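Local coordinates for methionine gamma-lyase (PDB 1PFF), which belongs to the Cys/Met metabolism family of PLP-dependent enzymes, and carries a mixed seven-stranded sheet flanked by helices, consistent with PLP fold type I, at residues A17-G22 with Q171-I176; A27-T32 with I138-A143; E90-P95 with T122-I127. One frame throughout, in Å; residues are numbered along the deposited sequence.

Interaction 1. Residues A17-G22 with Q171-I176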
loop_
_atom_site.group_PDB
_atom_site.type_symbol
_atom_site.label_atom_id
_atom_site.label_comp_id
_atom_site.label_asym_id
_atom_site.label_seq_id
_atom_site.Cartn_x
_atom_site.Cartn_y
_atom_site.Cartn_z
ATOM N N ALA A 17 -22.242 2.959 -1.554
ATOM C CA ALA A 17 -21.509 2.620 -0.339
ATOM C C ALA A 17 -20.588 1.452 -0.661
ATOM O O ALA A 17 -21.047 0.403 -1.111
ATOM C CB ALA A 17 -22.476 2.240 0.784
ATOM N N ALA A 18 -19.289 1.655 -0.459
ATOM C CA ALA A 18 -18.303 0.594 -0.607
ATOM C C ALA A 18 -18.207 -0.227 0.681
ATOM O O ALA A 18 -18.351 0.320 1.779
ATOM C CB ALA A 18 -16.945 1.181 -0.980
ATOM N N THR A 19 -17.982 -1.533 0.536
ATOM C CA THR A 19 -17.898 -2.466 1.669
ATOM C C THR A 19 -16.686 -3.396 1.588
ATOM O O THR A 19 -15.966 -3.422 0.584
ATOM C CB THR A 19 -19.153 -3.355 1.757
ATOM O OG1 THR A 19 -19.248 -4.149 0.566
ATOM C CG2 THR A 19 -20.452 -2.521 1.788
ATOM N N ALA A 20 -16.500 -4.197 2.641
ATOM C CA ALA A 20 -15.355 -5.096 2.769
ATOM C C ALA A 20 -15.400 -6.275 1.818
ATOM O O ALA A 20 -14.366 -6.901 1.546
ATOM C CB ALA A 20 -15.262 -5.608 4.186
ATOM N N SER A 21 -16.604 -6.609 1.347
ATOM C CA SER A 21 -16.797 -7.759 0.473
ATOM C C SER A 21 -18.165 -7.714 -0.165
ATOM O O SER A 21 -19.028 -6.937 0.256
ATOM C CB SER A 21 -16.660 -9.073 1.257
ATOM O OG SER A 21 -17.795 -9.282 2.085
ATOM N N GLY A 22 -18.364 -8.572 -1.163
ATOM C CA GLY A 22 -19.674 -8.740 -1.787
ATOM C C GLY A 22 -20.721 -9.184 -0.776
ATOM O O GLY A 22 -21.833 -8.673 -0.776
ATOM N N GLN A 171 -26.100 2.425 9.396
ATOM C CA GLN A 171 -26.581 1.243 10.113
ATOM C C GLN A 171 -25.930 -0.046 9.607
ATOM O O GLN A 171 -25.232 -0.722 10.352
ATOM C CB GLN A 171 -28.107 1.158 10.048
ATOM C CG GLN A 171 -28.802 2.376 10.644
ATOM C CD GLN A 171 -30.282 2.167 10.805
ATOM O OE1 GLN A 171 -30.713 1.083 11.197
ATOM N NE2 GLN A 171 -31.073 3.200 10.512
ATOM N N GLY A 172 -26.135 -0.358 8.331
ATOM C CA GLY A 172 -25.626 -1.587 7.736
ATOM C C GLY A 172 -24.129 -1.791 7.899
ATOM O O GLY A 172 -23.691 -2.872 8.289
ATOM N N ILE A 173 -23.346 -0.759 7.601
ATOM C CA ILE A 173 -21.893 -0.857 7.725
ATOM C C ILE A 173 -21.427 -0.547 9.147
ATOM O O ILE A 173 -20.753 -1.368 9.766
ATOM C CB ILE A 173 -21.174 0.032 6.673
ATOM C CG1 ILE A 173 -21.447 -0.494 5.264
ATOM C CG2 ILE A 173 -19.668 0.077 6.938
ATOM C CD1 ILE A 173 -21.189 0.531 4.153
ATOM N N LYS A 174 -21.798 0.621 9.663
ATOM C CA LYS A 174 -21.287 1.097 10.954
ATOM C C LYS A 174 -21.755 0.290 12.167
ATOM O O LYS A 174 -20.975 0.083 13.101
ATOM C CB LYS A 174 -21.611 2.577 11.168
ATOM C CG LYS A 174 -20.731 3.519 10.370
ATOM C CD LYS A 174 -20.941 4.972 10.791
ATOM C CE LYS A 174 -20.224 5.927 9.836
ATOM N NZ LYS A 174 -19.476 6.997 10.573
ATOM N N ASP A 175 -23.019 -0.133 12.171
ATOM C CA ASP A 175 -23.566 -0.861 13.314
ATOM C C ASP A 175 -23.650 -2.372 13.095
ATOM O O ASP A 175 -23.199 -3.147 13.948
ATOM C CB ASP A 175 -24.955 -0.340 13.708
ATOM C CG ASP A 175 -24.948 1.114 14.159
ATOM O OD1 ASP A 175 -23.871 1.690 14.419
ATOM O OD2 ASP A 175 -26.007 1.767 14.266
ATOM N N ILE A 176 -24.220 -2.798 11.972
ATOM C CA ILE A 176 -24.635 -4.194 11.836
ATOM C C ILE A 176 -23.505 -5.151 11.449
ATOM O O ILE A 176 -23.289 -6.163 12.124
ATOM C CB ILE A 176 -25.841 -4.332 10.867
ATOM C CG1 ILE A 176 -27.080 -3.638 11.450
ATOM C CG2 ILE A 176 -26.150 -5.803 10.607
ATOM C CD1 ILE A 176 -28.123 -3.224 10.394
#
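Q171 O takes two backbone bonds in the turn that holds I173 against A17, A18 and T19. D175 N reaches it at 2.9 Å and I176 N at 2.8 Å. The second spans five residues, a wider pi-type turn. From it the I173 side chain points at strand 15-19 and touches it with its end. I173 CD1 lies 3.7 Å from A18 O. It also lies 4.0 Å from A17 CB and 3.9 Å from T19 CG2. The T19 and I173 side chains cross at about a right angle. T19 has chi1 62°. This sets CG2 beside its own backbone N, facing I173, and sends OG1 to S21 O at 2.8 Å. OG1 lies above that carbonyl plane, 37° out of it. S21 OG caps G24 N and also hydrogen-bonds G178 O of the second subunit. The short strand and helix axes run at 43°, 10.1 Å apart at their closest. Helix 162-177 thus packs on an outer strand of the large-domain sheet, consistent with fold type I of PLP-dependent enzymes. I173 also rests on A28 of helix 22-33. Strand 15-19 is one of the two outermost strands of this sheet within the chain, bonded to strand 156-160.

Interaction 2. Residues A27-T32 with I138-A143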
loop_
_atom_site.group_PDB
_atom_site.type_symbol
_atom_site.label_atom_id
_atom_site.label_comp_id
_atom_site.label_asym_id
_atom_site.label_seq_id
_atom_site.Cartn_x
_atom_site.Cartn_y
_atom_site.Cartn_z
ATOM N N ALA A 27 -25.225 -8.147 2.902
ATOM C CA ALA A 27 -25.590 -8.120 4.321
ATOM C C ALA A 27 -26.005 -6.734 4.801
ATOM O O ALA A 27 -27.035 -6.598 5.467
ATOM C CB ALA A 27 -24.444 -8.663 5.182
ATOM N N ALA A 28 -25.216 -5.709 4.458
ATOM C CA ALA A 28 -25.506 -4.339 4.894
ATOM C C ALA A 28 -26.779 -3.806 4.259
ATOM O O ALA A 28 -27.398 -2.895 4.797
ATOM C CB ALA A 28 -24.343 -3.387 4.600
ATOM N N SER A 29 -27.165 -4.369 3.119
ATOM C CA SER A 29 -28.438 -4.009 2.507
ATOM C C SER A 29 -29.589 -4.733 3.228
ATOM O O SER A 29 -30.502 -4.087 3.761
ATOM C CB SER A 29 -28.424 -4.328 1.013
ATOM O OG SER A 29 -27.464 -3.536 0.329
ATOM N N VAL A 30 -29.536 -6.063 3.281
ATOM C CA VAL A 30 -30.663 -6.833 3.828
ATOM C C VAL A 30 -30.908 -6.668 5.330
ATOM O O VAL A 30 -32.049 -6.446 5.732
ATOM C CB VAL A 30 -30.661 -8.347 3.415
ATOM C CG1 VAL A 30 -30.619 -8.492 1.893
ATOM C CG2 VAL A 30 -29.535 -9.133 4.091
ATOM N N TRP A 31 -29.866 -6.758 6.160
ATOM C CA TRP A 31 -30.085 -6.620 7.607
ATOM C C TRP A 31 -30.626 -5.223 7.949
ATOM O O TRP A 31 -31.422 -5.075 8.869
ATOM C CB TRP A 31 -28.805 -6.859 8.414
ATOM C CG TRP A 31 -28.230 -8.259 8.412
ATOM C CD1 TRP A 31 -27.072 -8.664 7.800
ATOM C CD2 TRP A 31 -28.730 -9.407 9.112
ATOM N NE1 TRP A 31 -26.836 -9.995 8.056
ATOM C CE2 TRP A 31 -27.845 -10.481 8.849
ATOM C CE3 TRP A 31 -29.852 -9.649 9.917
ATOM C CZ2 TRP A 31 -28.039 -11.767 9.371
ATOM C CZ3 TRP A 31 -30.046 -10.935 10.439
ATOM C CH2 TRP A 31 -29.137 -11.975 10.159
ATOM N N THR A 32 -30.189 -4.201 7.208
ATOM C CA THR A 32 -30.627 -2.824 7.460
ATOM C C THR A 32 -32.140 -2.637 7.319
ATOM O O THR A 32 -32.757 -1.861 8.064
ATOM C CB THR A 32 -29.890 -1.863 6.501
ATOM O OG1 THR A 32 -28.489 -1.886 6.792
ATOM C CG2 THR A 32 -30.289 -0.407 6.751
ATOM N N ILE A 138 -32.054 -1.342 -5.132
ATOM C CA ILE A 138 -30.671 -1.464 -4.683
ATOM C C ILE A 138 -29.930 -2.453 -5.576
ATOM O O ILE A 138 -30.436 -3.549 -5.857
ATOM C CB ILE A 138 -30.623 -1.975 -3.205
ATOM C CG1 ILE A 138 -31.397 -1.039 -2.263
ATOM C CG2 ILE A 138 -29.165 -2.142 -2.745
ATOM C CD1 ILE A 138 -31.411 -1.504 -0.792
ATOM N N VAL A 139 -28.723 -2.079 -5.994
ATOM C CA VAL A 139 -27.836 -2.980 -6.719
ATOM C C VAL A 139 -26.602 -3.252 -5.857
ATOM O O VAL A 139 -26.039 -2.320 -5.272
ATOM C CB VAL A 139 -27.405 -2.378 -8.074
ATOM C CG1 VAL A 139 -26.273 -3.185 -8.709
ATOM C CG2 VAL A 139 -28.586 -2.325 -9.032
ATOM N N VAL A 140 -26.216 -4.522 -5.765
ATOM C CA VAL A 140 -25.006 -4.934 -5.056
ATOM C C VAL A 140 -23.980 -5.591 -5.995
ATOM O O VAL A 140 -24.346 -6.208 -6.997
ATOM C CB VAL A 140 -25.307 -5.859 -3.836
ATOM C CG1 VAL A 140 -26.176 -5.100 -2.777
ATOM C CG2 VAL A 140 -25.962 -7.182 -4.267
ATOM N N HIS A 141 -22.706 -5.462 -5.635
ATOM C CA HIS A 141 -21.605 -6.060 -6.379
ATOM C C HIS A 141 -20.591 -6.679 -5.434
ATOM O O HIS A 141 -20.346 -6.152 -4.352
ATOM C CB HIS A 141 -20.852 -4.973 -7.150
ATOM C CG HIS A 141 -21.601 -4.406 -8.312
ATOM N ND1 HIS A 141 -21.568 -4.973 -9.571
ATOM C CD2 HIS A 141 -22.355 -3.285 -8.424
ATOM C CE1 HIS A 141 -22.301 -4.247 -10.396
ATOM N NE2 HIS A 141 -22.786 -3.215 -9.726
ATOM N N SER A 142 -19.992 -7.782 -5.865
ATOM C CA SER A 142 -18.674 -8.150 -5.397
ATOM C C SER A 142 -17.714 -7.514 -6.388
ATOM O O SER A 142 -17.707 -7.872 -7.573
ATOM C CB SER A 142 -18.481 -9.662 -5.386
ATOM O OG SER A 142 -17.113 -9.965 -5.172
ATOM N N ALA A 143 -16.925 -6.564 -5.899
ATOM C CA ALA A 143 -15.967 -5.820 -6.724
ATOM C C ALA A 143 -14.836 -6.706 -7.227
ATOM O O ALA A 143 -14.135 -6.347 -8.172
ATOM C CB ALA A 143 -15.411 -4.646 -5.943
#
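S29 meets I138 and V140 with its side chain alone. Its CB points from helix 22-33 at the strand and lies 4.4 Å from I138 CG2. One atom further, OG reaches the two methyl groups. S29 OG is 3.8 Å from I138 CG2 and 3.7 Å from V140 CG1. The two methyls are 4.2 Å apart, I138 CG2 to V140 CG1, so the hydroxyl oxygen lies at nearly equal distance from both. These are van der Waals contacts. The polar need of OG is met within its own helix: with chi1 -64° it lies beside the backbone N, and it bonds to A25 O one turn back. The buried hydroxyl packs on methyl groups of the strand while its bond stays within the helix. Strand 138-142 lies inside the seven-stranded mixed sheet of the large domain, as in PLP-dependent enzymes of fold type I, and helix 22-33 packs on one face of that sheet. I138 and V140 project to this face, while V139, between them, points away. I138 has CG2 anti to its N, which places the methyl toward S29, and its side chain also touches V158 and S160 of strand 156-160. Further along the helix, W31 faces the second subunit, where its NE1 bonds to I176 O of that subunit.

Interaction 3. Residues E90-P95 with T122-I127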
loop_
_atom_site.group_PDB
_atom_site.type_symbol
_atom_site.label_atom_id
_atom_site.label_comp_id
_atom_site.label_asym_id
_atom_site.label_seq_id
_atom_site.Cartn_x
_atom_site.Cartn_y
_atom_site.Cartn_z
ATOM N N GLU A 90 -30.101 -12.587 -8.330
ATOM C CA GLU A 90 -28.972 -12.316 -9.204
ATOM C C GLU A 90 -29.365 -12.727 -10.608
ATOM O O GLU A 90 -30.090 -13.712 -10.786
ATOM C CB GLU A 90 -27.752 -13.142 -8.796
ATOM C CG GLU A 90 -27.727 -13.586 -7.345
ATOM C CD GLU A 90 -26.666 -14.647 -7.068
ATOM O OE1 GLU A 90 -25.922 -15.035 -8.010
ATOM O OE2 GLU A 90 -26.575 -15.089 -5.902
ATOM N N THR A 91 -28.893 -11.983 -11.600
ATOM C CA THR A 91 -29.003 -12.424 -12.993
ATOM C C THR A 91 -27.812 -11.899 -13.812
ATOM O O THR A 91 -27.369 -10.763 -13.594
ATOM C CB THR A 91 -30.380 -12.025 -13.607
ATOM O OG1 THR A 91 -30.473 -12.496 -14.959
ATOM C CG2 THR A 91 -30.532 -10.495 -13.714
ATOM N N PRO A 92 -27.240 -12.739 -14.682
ATOM C CA PRO A 92 -27.597 -14.160 -14.794
ATOM C C PRO A 92 -27.217 -14.908 -13.515
ATOM O O PRO A 92 -26.265 -14.504 -12.837
ATOM C CB PRO A 92 -26.740 -14.653 -15.964
ATOM C CG PRO A 92 -26.266 -13.409 -16.655
ATOM C CD PRO A 92 -26.160 -12.360 -15.610
ATOM N N ALA A 93 -27.961 -15.962 -13.192
ATOM C CA ALA A 93 -27.805 -16.647 -11.911
ATOM C C ALA A 93 -26.689 -17.690 -11.965
ATOM O O ALA A 93 -26.216 -18.047 -13.036
ATOM C CB ALA A 93 -29.125 -17.260 -11.467
ATOM N N ASN A 94 -26.329 -18.211 -10.795
ATOM C CA ASN A 94 -24.978 -18.706 -10.490
ATOM C C ASN A 94 -24.444 -20.023 -11.037
ATOM O O ASN A 94 -23.285 -20.038 -11.470
ATOM C CB ASN A 94 -24.770 -18.671 -8.979
ATOM C CG ASN A 94 -26.079 -18.639 -8.240
ATOM O OD1 ASN A 94 -26.578 -19.679 -7.798
ATOM N ND2 ASN A 94 -26.690 -17.451 -8.160
ATOM N N PRO A 95 -25.185 -21.143 -10.978
ATOM C CA PRO A 95 -24.646 -22.366 -11.569
ATOM C C PRO A 95 -24.822 -22.340 -13.087
ATOM O O PRO A 95 -23.831 -22.424 -13.810
ATOM C CB PRO A 95 -25.476 -23.496 -10.920
ATOM C CG PRO A 95 -26.436 -22.823 -10.006
ATOM C CD PRO A 95 -26.518 -21.368 -10.394
ATOM N N THR A 122 -23.174 -8.442 -10.026
ATOM C CA THR A 122 -21.751 -8.772 -10.087
ATOM C C THR A 122 -21.323 -9.271 -11.470
ATOM O O THR A 122 -20.394 -8.743 -12.063
ATOM C CB THR A 122 -21.408 -9.820 -9.022
ATOM O OG1 THR A 122 -21.580 -9.250 -7.710
ATOM C CG2 THR A 122 -19.936 -10.202 -9.087
ATOM N N PHE A 123 -21.999 -10.291 -11.982
ATOM C CA PHE A 123 -21.493 -10.964 -13.168
ATOM C C PHE A 123 -21.733 -10.217 -14.481
ATOM O O PHE A 123 -20.873 -10.240 -15.372
ATOM C CB PHE A 123 -21.919 -12.428 -13.179
ATOM C CG PHE A 123 -21.089 -13.279 -12.244
ATOM C CD1 PHE A 123 -19.799 -13.659 -12.594
ATOM C CD2 PHE A 123 -21.567 -13.629 -10.997
ATOM C CE1 PHE A 123 -19.014 -14.424 -11.728
ATOM C CE2 PHE A 123 -20.797 -14.393 -10.123
ATOM C CZ PHE A 123 -19.519 -14.791 -10.491
ATOM N N ALA A 124 -22.858 -9.510 -14.570
ATOM C CA ALA A 124 -23.094 -8.593 -15.693
ATOM C C ALA A 124 -22.180 -7.357 -15.623
ATOM O O ALA A 124 -21.594 -6.954 -16.645
ATOM C CB ALA A 124 -24.577 -8.169 -15.756
ATOM N N SER A 125 -22.070 -6.765 -14.425
ATOM C CA SER A 125 -21.304 -5.524 -14.184
ATOM C C SER A 125 -22.078 -4.300 -14.699
ATOM O O SER A 125 -22.968 -4.449 -15.542
ATOM C CB SER A 125 -19.909 -5.589 -14.834
ATOM O OG SER A 125 -19.929 -4.960 -16.103
ATOM N N PRO A 126 -21.736 -3.100 -14.215
ATOM C CA PRO A 126 -22.407 -1.860 -14.645
ATOM C C PRO A 126 -22.194 -1.587 -16.138
ATOM O O PRO A 126 -22.963 -0.826 -16.722
ATOM C CB PRO A 126 -21.710 -0.773 -13.817
ATOM C CG PRO A 126 -21.099 -1.517 -12.654
ATOM C CD PRO A 126 -20.655 -2.823 -13.246
ATOM N N ILE A 127 -21.184 -2.217 -16.738
ATOM C CA ILE A 127 -20.930 -2.106 -18.182
ATOM C C ILE A 127 -22.043 -2.746 -19.031
ATOM O O ILE A 127 -22.369 -2.238 -20.102
ATOM C CB ILE A 127 -19.526 -2.701 -18.562
ATOM C CG1 ILE A 127 -18.397 -2.056 -17.748
ATOM C CG2 ILE A 127 -19.233 -2.561 -20.074
ATOM C CD1 ILE A 127 -18.360 -0.504 -17.804
HETATM O O HOH W 1 -25.057 -10.063 -12.547
#
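Two loops that follow parallel strands 84-90 and 116-120 meet at the C-terminal end of the sheet, T91 and P92 of one against A124 of the other. In PLP-dependent enzymes of fold type I, loops at this end of the sheet line the cofactor site. The direct contact is slight and apolar on the A124 side. A124 CB is 4.4 Å from T91 O and 4.5 Å from P92 CD. The peptide bond between T91 and P92 is cis. This puts T91 O and P92 CD on the same side of the bond, so both can face the one methyl group. A water bridges the backbones beside it. The water lies 2.6 Å from T91 O and donates to it, although other acceptors compete for its protons. It accepts from A124 N at 3.0 Å. No direct hydrogen bond joins residues 90-95 to 122-127. F123 CB points toward residues 90-95 and stays 4.8 Å from P92 O, beyond close contact, while one face of the F123 ring is met near its rim by T122 CG2. Each segment has further bonds. Within residues 122-127, S125 OG accepts from I127 N at 3.1 Å, an ST turn. The bonds of residues 90-95 go to partners outside the segment: the T91 side chain points away from A124 and its OG1 bonds to I100 N, and N94 ND2 bonds to C45 O. Around the contact, S125 and I127 pack on V200 of helix 183-216, and P126 leans on L10 and E11 of helix 2-11.

From the N terminus, the chain passes strand 15-19 and then helix 22-33, where interactions 1 and 2 begin. Residues 90-95 and 122-127 follow and close interaction 3, the shortest loop. Strand 138-142 then closes interaction 2. Helix 162-177 closes interaction 1 last. The three loops are nested, 3 within 2 within 1, and none cross. Interactions 1 and 2 touch, with I176 CG2 3.6 Å from W31 CB, and both reach the second subunit. Interactions 2 and 3 meet where S142 N probably bonds to T122 OG1. Together they tie strand 15-19, the flanking helices and the strand-end loops to one sheet.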